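Local coordinates for Alpha/beta hydrolase fold-3 domain-containing protein (Enterococcus faecalis, PDB 2QRU) that is probably a hydrolase of the alpha/beta hydrolase superfamily, although its substrate and biological role are not known, at residues D65-A69 with P70-I74; L81-T84 with F85-N89. One frame throughout, in Å; residues are numbered along the deposited sequence.

The two contacts are successive in the chain: contact 1 shapes the loop after strand 59-64, and contact 2 lies on helix 74-93, into which that loop runs. Their centres are about 16 Å apart, and their nearest atoms approach to about 4 Å without touching. Contact 1 is buried and irregular, a cis-proline turn closed by one backbone hydrogen bond, a water bridge and a small apolar contact. Contact 2 is partly buried and wholly regular, with four helical hydrogen bonds; its apolar side faces the central sheet while E83 is exposed. Together they illustrate how one crossover connection combines an irregular, water-bridged loop with the repetitive bonding of a helix.

Contact 1. Residues D65-A69 with P70-I74; sequences DYLLA and PNTKI
L68 and T72 close a cis-proline turn in the crossover loop that follows strand 59-64 of the alpha/beta hydrolase fold. The peptide bond between A69 and P70 is cis, and the chain doubles back tightly enough for T72 N to donate to L68 O at 3.0 Å. This bond is bent, with an angle of 146° at the hydrogen, and the donor stands 31° out of the carbonyl plane. A water gives L68 O a second donor at 2.7 Å and also bonds T72 OG1 at 2.8 Å. A69 CA also lies 3.1 Å from T72 O, a CA-H...O contact.

The main apolar contact pairs L67 with T72. In T72, chi1 of -60° sets OG1 beside the backbone N, where it reaches the water, and CG2 anti to that N. CG2 meets L67 CD1 at 3.8 Å, with OG1 almost as near. Both residues also pack on I77 of helix 74-93.

Polar groups tie the turn to the surrounding chain. N71 bonds R172 through OD1 and the carbonyls of K162 and D159 through ND2, and R172 also reaches A69 O. K73, at the N-cap position, bonds F188 O of helix 185-189 through NZ, which also closes the turn internally by donating to P70 O at 2.8 Å, in the carbonyl plane and on a lone pair.

Contact 2. Residues L81-T84 with F85-N89; sequences LTET and FQLLN
L81-T84 and F85-N89 are consecutive stretches of helix 74-93, one of the helices flanking the central sheet of the alpha/beta hydrolase fold. Regular alpha-helical bonding joins them: F85 N donates to L81 O, Q86 N to T82 O, L87 N to E83 O and L88 N to T84 O. The Q86 N to T82 O bond, 2.9 Å long, is the straightest of the four at the hydrogen, 166°, and leaves T82 O nearly along the line of its carbonyl.

Side chains add contacts on the partly exposed side, where T82, Q86 and L87 lie. Q86 has CG beside its own backbone N (chi1 -70°), which carries the chain back over the preceding turn and sets CG 3.4 Å from T82 O. Its straight outer part runs beside the T82 side chain in the same direction, and Q86 OE1 comes 4.0 Å from T82 CG2. L87 repeats the backward lean, with CG 3.5 Å from E83 O.

T84 OG1 bonds T80 O and N13 ND2, so this hydroxyl is satisfied within the helix and beyond it. Toward the sheet, L81 and T84 rest on L64, and L88 on L62 and V31. F85 does the reverse of Q86 and L87: CG anti to N (chi1 -175°) takes the ring away from the earlier turn, onto V31 and against the ring of F98. Helix 105-119 borders the same helix, touching L81 through L109 and L113, T82 through Q116 and F85 through L117.

Contact 1. Residues D65-A69 with P70-I74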
loop_
_atom_site.group_PDB
_atom_site.type_symbol
_atom_site.label_atom_id
_atom_site.label_comp_id
_atom_site.label_asym_id
_atom_site.label_seq_id
_atom_site.Cartn_x
_atom_site.Cartn_y
_atom_site.Cartn_z
ATOM N N ASP A 65 4.393 8.507 -4.315
ATOM C CA ASP A 65 4.222 7.847 -5.616
ATOM C C ASP A 65 5.012 6.549 -5.678
ATOM O O ASP A 65 6.112 6.457 -5.125
ATOM C CB ASP A 65 4.806 8.714 -6.745
ATOM C CG ASP A 65 3.973 9.943 -7.097
ATOM O OD1 ASP A 65 2.809 10.098 -6.687
ATOM O OD2 ASP A 65 4.528 10.780 -7.835
ATOM N N TYR A 66 4.497 5.584 -6.441
ATOM C CA TYR A 66 5.317 4.472 -6.890
ATOM C C TYR A 66 4.987 4.100 -8.346
ATOM O O TYR A 66 3.905 4.437 -8.863
ATOM C CB TYR A 66 5.185 3.309 -5.905
ATOM C CG TYR A 66 3.769 2.786 -5.692
ATOM C CD1 TYR A 66 3.171 1.921 -6.639
ATOM C CD2 TYR A 66 3.025 3.141 -4.534
ATOM C CE1 TYR A 66 1.894 1.410 -6.449
ATOM C CE2 TYR A 66 1.745 2.608 -4.330
ATOM C CZ TYR A 66 1.188 1.743 -5.270
ATOM O OH TYR A 66 -0.065 1.202 -5.052
ATOM N N LEU A 67 5.932 3.460 -9.018
ATOM C CA LEU A 67 5.737 3.103 -10.425
ATOM C C LEU A 67 4.635 2.046 -10.587
ATOM O O LEU A 67 4.409 1.215 -9.671
ATOM C CB LEU A 67 7.067 2.622 -11.035
ATOM C CG LEU A 67 8.111 3.737 -11.169
ATOM C CD1 LEU A 67 9.429 3.119 -11.596
ATOM C CD2 LEU A 67 7.680 4.840 -12.181
ATOM N N LEU A 68 3.980 2.059 -11.756
ATOM C CA LEU A 68 2.845 1.178 -12.001
ATOM C C LEU A 68 3.116 0.241 -13.161
ATOM O O LEU A 68 3.766 0.617 -14.143
ATOM C CB LEU A 68 1.560 1.964 -12.277
ATOM C CG LEU A 68 1.127 2.960 -11.191
ATOM C CD1 LEU A 68 -0.064 3.757 -11.678
ATOM C CD2 LEU A 68 0.820 2.227 -9.868
ATOM N N ALA A 69 2.613 -0.979 -12.994
ATOM C CA ALA A 69 2.637 -2.026 -14.015
ATOM C C ALA A 69 1.470 -1.826 -14.993
ATOM O O ALA A 69 0.492 -1.128 -14.666
ATOM C CB ALA A 69 2.579 -3.415 -13.334
ATOM N N PRO A 70 1.562 -2.402 -16.213
ATOM C CA PRO A 70 2.657 -3.209 -16.779
ATOM C C PRO A 70 3.855 -2.378 -17.237
ATOM O O PRO A 70 4.880 -2.965 -17.626
ATOM C CB PRO A 70 2.003 -3.880 -18.000
ATOM C CG PRO A 70 0.984 -2.836 -18.475
ATOM C CD PRO A 70 0.470 -2.178 -17.190
ATOM N N ASN A 71 3.702 -1.041 -17.238
ATOM C CA ASN A 71 4.724 -0.090 -17.723
ATOM C C ASN A 71 6.064 -0.336 -17.036
ATOM O O ASN A 71 7.112 -0.326 -17.689
ATOM C CB ASN A 71 4.271 1.358 -17.526
ATOM C CG ASN A 71 2.897 1.626 -18.103
ATOM O OD1 ASN A 71 1.958 0.858 -17.888
ATOM N ND2 ASN A 71 2.763 2.735 -18.831
ATOM N N THR A 72 6.010 -0.630 -15.733
ATOM C CA THR A 72 7.173 -1.003 -14.938
ATOM C C THR A 72 6.822 -2.306 -14.207
ATOM O O THR A 72 5.729 -2.407 -13.647
ATOM C CB THR A 72 7.512 0.094 -13.907
ATOM O OG1 THR A 72 7.790 1.329 -14.595
ATOM C CG2 THR A 72 8.713 -0.301 -13.082
ATOM N N LYS A 73 7.727 -3.294 -14.247
ATOM C CA LYS A 73 7.485 -4.631 -13.656
ATOM C C LYS A 73 7.709 -4.619 -12.145
ATOM O O LYS A 73 8.384 -3.727 -11.636
ATOM C CB LYS A 73 8.367 -5.702 -14.330
ATOM C CG LYS A 73 8.138 -5.819 -15.840
ATOM C CD LYS A 73 6.645 -5.751 -16.186
ATOM C CE LYS A 73 6.432 -6.031 -17.670
ATOM N NZ LYS A 73 5.058 -5.691 -18.118
ATOM N N ILE A 74 7.139 -5.581 -11.421
ATOM C CA ILE A 74 7.117 -5.480 -9.948
ATOM C C ILE A 74 8.521 -5.423 -9.350
ATOM O O ILE A 74 8.768 -4.654 -8.416
ATOM C CB ILE A 74 6.324 -6.615 -9.290
ATOM C CG1 ILE A 74 4.821 -6.410 -9.514
ATOM C CG2 ILE A 74 6.623 -6.670 -7.762
ATOM C CD1 ILE A 74 3.951 -7.445 -8.749
HETATM O O HOH W 1 5.340 2.770 -14.598
#

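Contact 2. Residues L81-T84 with F85-N89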
loop_
_atom_site.group_PDB
_atom_site.type_symbol
_atom_site.label_atom_id
_atom_site.label_comp_id
_atom_site.label_asym_id
_atom_site.label_seq_id
_atom_site.Cartn_x
_atom_site.Cartn_y
_atom_site.Cartn_z
ATOM N N LEU A 81 11.029 1.818 -5.283
ATOM C CA LEU A 81 10.394 2.235 -4.028
ATOM C C LEU A 81 11.470 2.406 -2.935
ATOM O O LEU A 81 11.459 3.385 -2.186
ATOM C CB LEU A 81 9.299 1.246 -3.628
ATOM C CG LEU A 81 8.583 1.546 -2.306
ATOM C CD1 LEU A 81 7.993 2.955 -2.263
ATOM C CD2 LEU A 81 7.517 0.452 -2.008
ATOM N N THR A 82 12.439 1.484 -2.896
ATOM C CA THR A 82 13.536 1.590 -1.935
ATOM C C THR A 82 14.334 2.867 -2.218
ATOM O O THR A 82 14.541 3.681 -1.315
ATOM C CB THR A 82 14.458 0.381 -2.013
ATOM O OG1 THR A 82 13.699 -0.814 -1.777
ATOM C CG2 THR A 82 15.553 0.483 -0.962
ATOM N N GLU A 83 14.681 3.073 -3.483
ATOM C CA GLU A 83 15.368 4.308 -3.906
ATOM C C GLU A 83 14.604 5.543 -3.434
ATOM O O GLU A 83 15.197 6.504 -2.886
ATOM C CB GLU A 83 15.513 4.378 -5.433
ATOM C CG GLU A 83 16.233 5.675 -5.872
ATOM C CD GLU A 83 16.266 5.920 -7.388
ATOM O OE1 GLU A 83 15.315 5.486 -8.090
ATOM O OE2 GLU A 83 17.241 6.584 -7.855
ATOM N N THR A 84 13.301 5.537 -3.707
ATOM C CA THR A 84 12.422 6.665 -3.399
ATOM C C THR A 84 12.387 6.922 -1.898
ATOM O O THR A 84 12.470 8.088 -1.447
ATOM C CB THR A 84 10.998 6.428 -3.937
ATOM O OG1 THR A 84 11.072 6.176 -5.354
ATOM C CG2 THR A 84 10.135 7.664 -3.701
ATOM N N PHE A 85 12.299 5.841 -1.122
ATOM C CA PHE A 85 12.297 6.018 0.326
ATOM C C PHE A 85 13.599 6.638 0.805
ATOM O O PHE A 85 13.593 7.539 1.648
ATOM C CB PHE A 85 12.044 4.719 1.099
ATOM C CG PHE A 85 11.924 4.963 2.567
ATOM C CD1 PHE A 85 10.675 5.260 3.127
ATOM C CD2 PHE A 85 13.066 5.014 3.378
ATOM C CE1 PHE A 85 10.564 5.557 4.498
ATOM C CE2 PHE A 85 12.943 5.314 4.763
ATOM C CZ PHE A 85 11.716 5.578 5.299
ATOM N N GLN A 86 14.717 6.141 0.273
ATOM C CA GLN A 86 16.013 6.674 0.655
ATOM C C GLN A 86 16.119 8.192 0.377
ATOM O O GLN A 86 16.581 8.936 1.237
ATOM C CB GLN A 86 17.140 5.905 -0.032
ATOM C CG GLN A 86 17.299 4.497 0.492
ATOM C CD GLN A 86 18.519 3.847 -0.138
ATOM O OE1 GLN A 86 18.444 3.287 -1.233
ATOM N NE2 GLN A 86 19.665 3.972 0.525
ATOM N N LEU A 87 15.640 8.635 -0.784
ATOM C CA LEU A 87 15.595 10.081 -1.110
ATOM C C LEU A 87 14.653 10.828 -0.164
ATOM O O LEU A 87 14.965 11.935 0.300
ATOM C CB LEU A 87 15.161 10.304 -2.556
ATOM C CG LEU A 87 16.097 9.751 -3.636
ATOM C CD1 LEU A 87 15.417 9.744 -5.004
ATOM C CD2 LEU A 87 17.451 10.496 -3.667
ATOM N N LEU A 88 13.497 10.231 0.107
ATOM C CA LEU A 88 12.502 10.831 1.020
ATOM C C LEU A 88 13.083 11.002 2.429
ATOM O O LEU A 88 12.832 12.000 3.133
ATOM C CB LEU A 88 11.228 9.965 1.053
ATOM C CG LEU A 88 10.058 10.514 1.877
ATOM C CD1 LEU A 88 9.392 11.748 1.163
ATOM C CD2 LEU A 88 9.072 9.373 2.099
ATOM N N ASN A 89 13.864 10.015 2.849
ATOM C CA ASN A 89 14.557 10.093 4.116
ATOM C C ASN A 89 15.659 11.163 4.080
ATOM O O ASN A 89 15.852 11.873 5.065
ATOM C CB ASN A 89 15.177 8.752 4.477
ATOM C CG ASN A 89 15.775 8.759 5.865
ATOM O OD1 ASN A 89 15.108 9.100 6.844
ATOM N ND2 ASN A 89 17.048 8.391 5.958
#